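Local coordinates for protein transcriptional regulator (GntR family) (Enterococcus faecalis, PDB 3DDV) that probably regulates transcription as a GntR-family repressor or activator, its UTRA domain likely sensing a small effector molecule, at residues E98-A101 and E102-I106. Numbering follows the deposited sequence.
Sequences EQIA and EYLEI
A Schellman motif closes the short helix 98-104 of this UTRA domain, which links strand 84-95 to strand 111-121. Ile106 N reaches Ala101 O at 3.1 Å and nearly straight (165°), while Glu105 N, on the residue with positive phi, makes a weak bond to Glu102 O at 3.3 Å. Glu105 N also makes a weak, bent bond to Ala101 O. Before this, Glu102 N, Tyr103 N and Leu104 N bond regularly to the carbonyls of Glu98, Gln99 and Ile100. One turn apart, Gln99 lays its amide almost flat on the Tyr103 ring, the planes 12° apart. Its CG stands anti to the backbone N and the chain bends at chi2 (55°), carrying the amide over the ring; the Phe50 ring, of strand 46-56, meets the same ring with its plane nearly parallel. Side by side, Glu98 OE2 and Glu102 OE2 lie 3.8 Å apart; a long, weak ion pair of Glu98 with Arg108 may offset a little of that repulsion. On the sheet side, Ile100, Leu104 and Ile106 pack on Ile112, and Ile100 CG2 meets Leu104 CD1 at 3.7 Å. Gln99 OE1 sits above one Tyr103 face, offset toward the rim, 3.4 Å from CZ.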
ATOM      1  N   GLU B  98     -28.957  14.384  -5.465  1.00 63.43           N
ATOM      2  CA  GLU B  98     -30.296  14.350  -6.036  1.00 63.96           C
ATOM      3  C   GLU B  98     -30.190  14.861  -7.451  1.00 63.92           C
ATOM      4  O   GLU B  98     -30.678  14.251  -8.399  1.00 64.26           O
ATOM      5  CB  GLU B  98     -31.215  15.247  -5.231  1.00 64.18           C
ATOM      6  CG  GLU B  98     -32.679  15.326  -5.719  1.00 65.28           C
ATOM      7  CD  GLU B  98     -33.393  16.558  -5.093  1.00 67.67           C
ATOM      8  OE1 GLU B  98     -33.020  16.991  -3.946  1.00 70.33           O
ATOM      9  OE2 GLU B  98     -34.316  17.103  -5.762  1.00 73.63           O
ATOM     10  N   GLN B  99     -29.499  15.988  -7.555  1.00 64.07           N
ATOM     11  CA  GLN B  99     -29.243  16.686  -8.807  1.00 63.67           C
ATOM     12  C   GLN B  99     -28.570  15.808  -9.874  1.00 63.32           C
ATOM     13  O   GLN B  99     -29.091  15.618 -10.984  1.00 63.41           O
ATOM     14  CB  GLN B  99     -28.373  17.913  -8.477  1.00 63.80           C
ATOM     15  CG  GLN B  99     -28.098  18.812  -9.629  1.00 64.58           C
ATOM     16  CD  GLN B  99     -29.379  19.287 -10.302  1.00 68.17           C
ATOM     17  OE1 GLN B  99     -30.048  18.532 -11.072  1.00 67.56           O
ATOM     18  NE2 GLN B  99     -29.738  20.562 -10.026  1.00 68.03           N
ATOM     19  N   ILE B 100     -27.412  15.258  -9.528  1.00 62.96           N
ATOM     20  CA  ILE B 100     -26.690  14.392 -10.460  1.00 62.69           C
ATOM     21  C   ILE B 100     -27.468  13.126 -10.747  1.00 62.13           C
ATOM     22  O   ILE B 100     -27.381  12.587 -11.837  1.00 62.00           O
ATOM     23  CB  ILE B 100     -25.238  14.104  -9.982  1.00 62.67           C
ATOM     24  CG1 ILE B 100     -24.327  15.219 -10.513  1.00 61.31           C
ATOM     25  CG2 ILE B 100     -24.756  12.721 -10.471  1.00 61.97           C
ATOM     26  CD1 ILE B 100     -23.231  15.522  -9.634  1.00 59.86           C
ATOM     27  N   ALA B 101     -28.259  12.680  -9.785  1.00 61.83           N
ATOM     28  CA  ALA B 101     -29.158  11.576 -10.037  1.00 62.17           C
ATOM     29  C   ALA B 101     -30.163  11.943 -11.150  1.00 62.19           C
ATOM     30  O   ALA B 101     -30.311  11.174 -12.125  1.00 60.67           O
ATOM     31  CB  ALA B 101     -29.863  11.192  -8.777  1.00 61.70           C
ATOM     32  N   GLU B 102     -30.821  13.110 -11.020  1.00 62.42           N
ATOM     33  CA  GLU B 102     -31.790  13.545 -12.039  1.00 63.31           C
ATOM     34  C   GLU B 102     -31.115  13.555 -13.372  1.00 62.80           C
ATOM     35  O   GLU B 102     -31.626  12.984 -14.306  1.00 62.23           O
ATOM     36  CB  GLU B 102     -32.326  14.949 -11.844  1.00 63.78           C
ATOM     37  CG  GLU B 102     -33.014  15.290 -10.501  1.00 66.53           C
ATOM     38  CD  GLU B 102     -33.509  16.764 -10.488  1.00 66.96           C
ATOM     39  OE1 GLU B 102     -34.057  17.182 -11.565  1.00 71.08           O
ATOM     40  OE2 GLU B 102     -33.339  17.479  -9.440  1.00 68.24           O
ATOM     41  N   TYR B 103     -29.956  14.209 -13.452  1.00 62.90           N
ATOM     42  CA  TYR B 103     -29.213  14.317 -14.728  1.00 62.73           C
ATOM     43  C   TYR B 103     -28.768  12.983 -15.320  1.00 62.42           C
ATOM     44  O   TYR B 103     -28.761  12.796 -16.530  1.00 62.16           O
ATOM     45  CB  TYR B 103     -27.938  15.129 -14.552  1.00 62.49           C
ATOM     46  CG  TYR B 103     -28.094  16.599 -14.304  1.00 62.53           C
ATOM     47  CD1 TYR B 103     -29.038  17.362 -15.000  1.00 63.11           C
ATOM     48  CD2 TYR B 103     -27.232  17.257 -13.425  1.00 61.89           C
ATOM     49  CE1 TYR B 103     -29.161  18.731 -14.781  1.00 61.14           C
ATOM     50  CE2 TYR B 103     -27.348  18.605 -13.201  1.00 62.30           C
ATOM     51  CZ  TYR B 103     -28.312  19.325 -13.891  1.00 62.08           C
ATOM     52  OH  TYR B 103     -28.393  20.649 -13.671  1.00 63.69           O
ATOM     53  N   LEU B 104     -28.315  12.076 -14.478  1.00 62.63           N
ATOM     54  CA  LEU B 104     -27.799  10.821 -14.995  1.00 62.76           C
ATOM     55  C   LEU B 104     -28.873   9.739 -15.016  1.00 62.85           C
ATOM     56  O   LEU B 104     -28.640   8.645 -15.471  1.00 62.42           O
ATOM     57  CB  LEU B 104     -26.568  10.409 -14.200  1.00 62.29           C
ATOM     58  CG  LEU B 104     -25.320  11.246 -14.484  1.00 60.70           C
ATOM     59  CD1 LEU B 104     -24.199  10.807 -13.603  1.00 59.52           C
ATOM     60  CD2 LEU B 104     -24.886  11.076 -15.908  1.00 61.29           C
ATOM     61  N   GLU B 105     -30.076  10.068 -14.565  1.00 63.87           N
ATOM     62  CA  GLU B 105     -31.185   9.119 -14.617  1.00 64.37           C
ATOM     63  C   GLU B 105     -30.808   7.901 -13.815  1.00 64.54           C
ATOM     64  O   GLU B 105     -30.777   6.802 -14.354  1.00 63.71           O
ATOM     65  CB  GLU B 105     -31.496   8.704 -16.057  1.00 64.45           C
ATOM     66  CG  GLU B 105     -31.453   9.860 -16.996  1.00 64.99           C
ATOM     67  CD  GLU B 105     -32.280   9.668 -18.222  1.00 65.13           C
ATOM     68  OE1 GLU B 105     -32.102   8.699 -18.987  1.00 68.92           O
ATOM     69  OE2 GLU B 105     -33.114  10.535 -18.439  1.00 67.31           O
ATOM     70  N   ILE B 106     -30.484   8.139 -12.542  1.00 64.94           N
ATOM     71  CA  ILE B 106     -30.192   7.096 -11.567  1.00 65.25           C
ATOM     72  C   ILE B 106     -30.743   7.648 -10.270  1.00 65.80           C
ATOM     73  O   ILE B 106     -31.390   8.704 -10.308  1.00 65.53           O
ATOM     74  CB  ILE B 106     -28.673   6.792 -11.488  1.00 65.36           C
ATOM     75  CG1 ILE B 106     -27.894   8.028 -11.001  1.00 65.59           C
ATOM     76  CG2 ILE B 106     -28.164   6.299 -12.855  1.00 63.53           C
ATOM     77  CD1 ILE B 106     -26.404   7.899 -11.148  1.00 64.73           C
TER